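Local coordinates for protein putative adenosine kinase (Schistosoma mansoni, PDB 3VAS) that probably phosphorylates adenosine to AMP with ATP as phosphate donor, as an adenosine kinase of the ribokinase-like pfkB family, and binds adenosine in this structure, at residues 208-213 with 232-237; 275-280 with 292-297. All blocks are in the same frame, centred on the assembly; numbering follows the deposited sequence.

Contact 1: residues 208-213 with 232-237; sequences KLFCFN and SYSNIV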
loop_
_atom_site.group_PDB
_atom_site.type_symbol
_atom_site.label_atom_id
_atom_site.label_comp_id
_atom_site.label_asym_id
_atom_site.label_seq_id
_atom_site.Cartn_x
_atom_site.Cartn_y
_atom_site.Cartn_z
ATOM N N LYS A 208 -0.737 14.533 -14.140
ATOM C CA LYS A 208 -0.441 14.489 -12.719
ATOM C C LYS A 208 0.429 13.280 -12.402
ATOM O O LYS A 208 0.829 12.542 -13.303
ATOM C CB LYS A 208 -1.736 14.453 -11.907
ATOM C CG LYS A 208 -2.614 15.683 -12.100
ATOM C CD LYS A 208 -3.891 15.593 -11.280
ATOM C CE LYS A 208 -4.761 16.829 -11.462
ATOM N NZ LYS A 208 -5.897 16.856 -10.503
ATOM N N LEU A 209 0.721 13.078 -11.123
ATOM C CA LEU A 209 1.587 11.980 -10.711
ATOM C C LEU A 209 0.794 10.848 -10.069
ATOM O O LEU A 209 0.285 10.990 -8.958
ATOM C CB LEU A 209 2.656 12.478 -9.737
ATOM C CG LEU A 209 3.757 11.463 -9.431
ATOM C CD1 LEU A 209 4.744 11.373 -10.604
ATOM C CD2 LEU A 209 4.474 11.803 -8.130
ATOM N N PHE A 210 0.705 9.719 -10.763
ATOM C CA PHE A 210 -0.027 8.572 -10.244
ATOM C C PHE A 210 0.930 7.473 -9.803
ATOM O O PHE A 210 1.696 6.950 -10.609
ATOM C CB PHE A 210 -1.005 8.031 -11.293
ATOM C CG PHE A 210 -1.962 6.997 -10.753
ATOM C CD1 PHE A 210 -3.201 7.376 -10.261
ATOM C CD2 PHE A 210 -1.616 5.654 -10.728
ATOM C CE1 PHE A 210 -4.083 6.434 -9.759
ATOM C CE2 PHE A 210 -2.492 4.706 -10.229
ATOM C CZ PHE A 210 -3.728 5.097 -9.740
ATOM N N CYS A 211 0.867 7.113 -8.524
ATOM C CA CYS A 211 1.757 6.105 -7.956
ATOM C C CYS A 211 0.995 4.831 -7.611
ATOM O O CYS A 211 -0.060 4.879 -6.979
ATOM C CB CYS A 211 2.461 6.657 -6.713
ATOM S SG CYS A 211 3.261 8.267 -6.981
ATOM N N PHE A 212 1.542 3.692 -8.026
ATOM C CA PHE A 212 0.839 2.419 -7.943
ATOM C C PHE A 212 1.713 1.365 -7.276
ATOM O O PHE A 212 2.909 1.277 -7.552
ATOM C CB PHE A 212 0.435 1.975 -9.353
ATOM C CG PHE A 212 -0.322 0.673 -9.398
ATOM C CD1 PHE A 212 -1.578 0.562 -8.817
ATOM C CD2 PHE A 212 0.211 -0.430 -10.046
ATOM C CE1 PHE A 212 -2.279 -0.634 -8.862
ATOM C CE2 PHE A 212 -0.483 -1.633 -10.097
ATOM C CZ PHE A 212 -1.730 -1.735 -9.504
ATOM N N ASN A 213 1.117 0.574 -6.389
ATOM C CA ASN A 213 1.846 -0.497 -5.714
ATOM C C ASN A 213 1.330 -1.873 -6.151
ATOM O O ASN A 213 0.121 -2.109 -6.162
ATOM C CB ASN A 213 1.730 -0.338 -4.192
ATOM C CG ASN A 213 2.871 -1.021 -3.437
ATOM O OD1 ASN A 213 3.098 -2.225 -3.577
ATOM N ND2 ASN A 213 3.597 -0.243 -2.637
ATOM N N SER A 232 -0.333 1.153 -16.934
ATOM C CA SER A 232 -0.356 2.002 -18.128
ATOM C C SER A 232 -0.771 3.456 -17.846
ATOM O O SER A 232 -0.649 4.316 -18.718
ATOM C CB SER A 232 -1.194 1.375 -19.262
ATOM O OG SER A 232 -2.591 1.506 -19.043
ATOM N N TYR A 233 -1.240 3.728 -16.628
ATOM C CA TYR A 233 -1.534 5.102 -16.207
ATOM C C TYR A 233 -0.592 5.563 -15.093
ATOM O O TYR A 233 -0.669 6.706 -14.637
ATOM C CB TYR A 233 -2.983 5.235 -15.719
ATOM C CG TYR A 233 -4.039 4.939 -16.765
ATOM C CD1 TYR A 233 -4.521 3.648 -16.948
ATOM C CD2 TYR A 233 -4.559 5.952 -17.560
ATOM C CE1 TYR A 233 -5.487 3.371 -17.898
ATOM C CE2 TYR A 233 -5.526 5.687 -18.514
ATOM C CZ TYR A 233 -5.987 4.392 -18.679
ATOM O OH TYR A 233 -6.947 4.114 -19.627
ATOM N N SER A 234 0.291 4.672 -14.651
ATOM C CA SER A 234 1.138 4.956 -13.497
ATOM C C SER A 234 2.457 5.602 -13.897
ATOM O O SER A 234 3.133 5.131 -14.808
ATOM C CB SER A 234 1.413 3.677 -12.710
ATOM O OG SER A 234 0.207 3.082 -12.273
ATOM N N ASN A 235 2.816 6.682 -13.212
ATOM C CA ASN A 235 4.111 7.317 -13.418
ATOM C C ASN A 235 5.187 6.654 -12.573
ATOM O O ASN A 235 6.365 6.663 -12.931
ATOM C CB ASN A 235 4.033 8.803 -13.088
ATOM C CG ASN A 235 2.904 9.494 -13.812
ATOM O OD1 ASN A 235 1.781 9.572 -13.305
ATOM N ND2 ASN A 235 3.188 9.990 -15.011
ATOM N N ILE A 236 4.774 6.083 -11.444
ATOM C CA ILE A 236 5.690 5.387 -10.544
ATOM C C ILE A 236 5.065 4.073 -10.078
ATOM O O ILE A 236 3.905 4.046 -9.662
ATOM C CB ILE A 236 6.033 6.247 -9.302
ATOM C CG1 ILE A 236 6.584 7.614 -9.721
ATOM C CG2 ILE A 236 7.032 5.527 -8.400
ATOM C CD1 ILE A 236 6.988 8.492 -8.550
ATOM N N VAL A 237 5.831 2.987 -10.158
ATOM C CA VAL A 237 5.355 1.681 -9.710
ATOM C C VAL A 237 6.277 1.107 -8.641
ATOM O O VAL A 237 7.491 1.022 -8.841
ATOM C CB VAL A 237 5.247 0.672 -10.880
ATOM C CG1 VAL A 237 4.756 -0.681 -10.379
ATOM C CG2 VAL A 237 4.326 1.204 -11.970
HETATM O O HOH W 1 1.212 11.790 -15.978
#
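Lys208 meets the second segment through its backbone: its carbonyl takes a hydrogen from a water that in turn accepts from Asn235 ND2, while the lysine amine turns away to Ala179 O. At Leu209 the contact becomes apolar, CD1 lying 3.6 Å from Asn235 CB and CD2 reaching the CD1 methyl of Ile236. Phe210 is gripped at both ends of its backbone. Its N-H points almost straight (175°) at Asn235 OD1, 2.8 Å away, with the donor N somewhat out of the amide plane, so the side chain stands in for a strand carbonyl just before strand 236-240 begins. Its O accepts from Asn235 N at 2.8 Å and, weakly, from Ile236 N. Asn235 CG sits beside its own backbone N (chi1 -52°), which lets one residue both give to and take from Phe210. Ser234 OG, bonded to Met230 O, lies at the edge of the Phe210 ring, 3.5 Å from CD2. Cys211 pairs with Ile236, SG 4.1 Å from Ile236 CD1. Phe212 N donates to Ile236 O at 2.9 Å, and the pairing runs on through Phe212 and Phe238; Phe212 CB packs on Ser234 OG, and its side chain on Val227 and Met230 of helix 224-231. Two neighbouring parallel strands joined through helices 217-222 and 224-231 fit the Rossmann-like α/β core of ribokinase-family enzymes.

Contact 2: residues 275-280 with 292-297; sequences KRKRLV and TDSSDS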
loop_
_atom_site.group_PDB
_atom_site.type_symbol
_atom_site.label_atom_id
_atom_site.label_comp_id
_atom_site.label_asym_id
_atom_site.label_seq_id
_atom_site.Cartn_x
_atom_site.Cartn_y
_atom_site.Cartn_z
ATOM N N LYS A 275 4.754 9.292 -25.330
ATOM C CA LYS A 275 6.085 9.022 -24.799
ATOM C C LYS A 275 6.249 9.743 -23.467
ATOM O O LYS A 275 6.114 10.964 -23.387
ATOM C CB LYS A 275 7.168 9.461 -25.787
ATOM N N ARG A 276 6.544 8.978 -22.424
ATOM C CA ARG A 276 6.538 9.495 -21.066
ATOM C C ARG A 276 7.424 8.617 -20.191
ATOM O O ARG A 276 7.595 7.430 -20.460
ATOM C CB ARG A 276 5.101 9.506 -20.534
ATOM C CG ARG A 276 4.870 10.349 -19.296
ATOM C CD ARG A 276 3.417 10.256 -18.821
ATOM N NE ARG A 276 2.480 11.033 -19.638
ATOM C CZ ARG A 276 1.691 10.519 -20.580
ATOM N NH1 ARG A 276 1.726 9.222 -20.845
ATOM N NH2 ARG A 276 0.867 11.302 -21.262
ATOM N N LYS A 277 7.992 9.207 -19.146
ATOM C CA LYS A 277 8.862 8.480 -18.230
ATOM C C LYS A 277 8.085 7.798 -17.099
ATOM O O LYS A 277 7.312 8.444 -16.387
ATOM C CB LYS A 277 9.909 9.435 -17.650
ATOM C CG LYS A 277 10.617 8.930 -16.409
ATOM C CD LYS A 277 11.710 9.905 -15.975
ATOM C CE LYS A 277 12.331 9.492 -14.651
ATOM N NZ LYS A 277 13.540 10.297 -14.325
ATOM N N ARG A 278 8.282 6.493 -16.941
ATOM C CA ARG A 278 7.746 5.788 -15.780
ATOM C C ARG A 278 8.872 5.235 -14.923
ATOM O O ARG A 278 9.798 4.618 -15.436
ATOM C CB ARG A 278 6.804 4.648 -16.177
ATOM C CG ARG A 278 6.337 3.834 -14.965
ATOM C CD ARG A 278 5.127 2.966 -15.271
ATOM N NE ARG A 278 5.349 2.151 -16.447
ATOM C CZ ARG A 278 4.701 2.294 -17.595
ATOM N NH1 ARG A 278 3.761 3.217 -17.730
ATOM N NH2 ARG A 278 5.002 1.500 -18.605
ATOM N N LEU A 279 8.775 5.455 -13.617
ATOM C CA LEU A 279 9.782 4.994 -12.673
ATOM C C LEU A 279 9.328 3.709 -11.983
ATOM O O LEU A 279 8.194 3.615 -11.517
ATOM C CB LEU A 279 10.058 6.087 -11.636
ATOM C CG LEU A 279 11.103 5.773 -10.568
ATOM C CD1 LEU A 279 12.461 5.560 -11.215
ATOM C CD2 LEU A 279 11.162 6.880 -9.521
ATOM N N VAL A 280 10.211 2.717 -11.924
ATOM C CA VAL A 280 9.891 1.452 -11.269
ATOM C C VAL A 280 10.894 1.168 -10.153
ATOM O O VAL A 280 12.104 1.273 -10.352
ATOM C CB VAL A 280 9.869 0.284 -12.282
ATOM C CG1 VAL A 280 9.472 -1.017 -11.600
ATOM C CG2 VAL A 280 8.913 0.599 -13.431
ATOM N N THR A 292 14.728 1.600 -12.030
ATOM C CA THR A 292 15.013 2.010 -13.397
ATOM C C THR A 292 13.854 2.883 -13.835
ATOM O O THR A 292 12.876 3.038 -13.102
ATOM C CB THR A 292 15.122 0.795 -14.354
ATOM O OG1 THR A 292 15.586 1.224 -15.649
ATOM C CG2 THR A 292 13.768 0.103 -14.495
ATOM N N ASP A 293 13.967 3.465 -15.022
ATOM C CA ASP A 293 12.837 4.137 -15.644
ATOM C C ASP A 293 12.860 3.895 -17.149
ATOM O O ASP A 293 13.846 3.387 -17.683
ATOM C CB ASP A 293 12.825 5.631 -15.314
ATOM C CG ASP A 293 14.092 6.328 -15.734
ATOM O OD1 ASP A 293 14.173 6.749 -16.907
ATOM O OD2 ASP A 293 15.008 6.449 -14.890
ATOM N N SER A 294 11.774 4.251 -17.828
ATOM C CA SER A 294 11.619 3.940 -19.248
ATOM C C SER A 294 12.682 4.565 -20.155
ATOM O O SER A 294 12.907 4.086 -21.265
ATOM C CB SER A 294 10.211 4.303 -19.737
ATOM O OG SER A 294 9.759 5.521 -19.174
ATOM N N SER A 295 13.335 5.623 -19.675
ATOM C CA SER A 295 14.390 6.299 -20.430
ATOM C C SER A 295 15.768 5.726 -20.123
ATOM O O SER A 295 16.765 6.125 -20.723
ATOM C CB SER A 295 14.397 7.794 -20.108
ATOM O OG SER A 295 13.172 8.400 -20.472
ATOM N N ASP A 296 15.819 4.796 -19.177
ATOM C CA ASP A 296 17.085 4.262 -18.702
ATOM C C ASP A 296 17.292 2.852 -19.232
ATOM O O ASP A 296 16.423 1.995 -19.087
ATOM C CB ASP A 296 17.099 4.257 -17.172
ATOM C CG ASP A 296 18.503 4.236 -16.599
ATOM O OD1 ASP A 296 18.699 4.796 -15.499
ATOM O OD2 ASP A 296 19.408 3.668 -17.244
ATOM N N SER A 297 18.443 2.613 -19.852
ATOM C CA SER A 297 18.763 1.291 -20.385
ATOM C C SER A 297 19.185 0.341 -19.268
ATOM O O SER A 297 19.098 -0.878 -19.410
ATOM C CB SER A 297 19.872 1.384 -21.438
ATOM O OG SER A 297 21.137 1.631 -20.838
#
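Ser294 OG sits between its own backbone N and carbonyl carbon (chi1 40°), and this rotation turns the hydroxyl to the backbone of residues 276-278. Asp293 CG takes the same kind of position (chi1 58°), which carries its carboxylate beside the extended chain of Lys277. The Ser294 hydroxyl works in both directions: it accepts from Arg278 N at 2.8 Å and donates to Arg276 O at 3.2 Å, in the plane of that carbonyl and on a lone pair. Its backbone N completes the link by donating to Arg278 O at 3.1 Å. The hydroxyl thus takes the part of a strand carbonyl as acceptor for Arg278 N, while the backbone bond from Ser294 N is kept.

Further in, Val280 and Thr292 form an antiparallel hydrogen-bonded pair. Val280 N reaches Thr292 O at 2.9 Å in a nearly straight bond (178°), and Thr292 N returns one to Val280 O. Between these residues and the serine, Leu279 faces Asp293 as a non-hydrogen-bonded pair; Leu279 CD1 comes within 3.2 Å of Thr292 O. On the other face of the hairpin, Val280 and Thr292 both rest on Ala266 of helix 257-267, and Thr292 OG1 bonds to Arg263.

Lys277 crosses Asp293 with its aliphatic part, CE 3.8 Å from Asp293 CG. The amine stops 4.2 Å from Asp293 OD2, beyond salt-bridge range, so any attraction is probably modest. Asp293 OD1 instead accepts from Ser295 N, making an Asx turn within the type I turn 293-296 that leads the chain away from the strand. The chemistry therefore implies that directed backbone and hydroxyl bonds, more than charge pairing, hold this end of the hairpin together.

Going from the N terminus, contact 1 comes first: the chain runs out of strand 209-213, passes through helices 217-222 and 224-231, and returns alongside at 232-237, closing a helical connection. The chain then runs through helices 241-250 and 257-267 before contact 2 opens at 275-280 and closes the short hairpin of strands 279-284 and 287-293. The two follow in series, neither nested nor crossed. They meet laterally, because strand 236-240 lies parallel to strand 279-284: Asn235 O and Leu279 N probably share a hydrogen bond at 2.8 Å, as do Val237 N and Leu279 O. Contact 1 thus joins inner strands, and contact 2 adds the hairpin beside them.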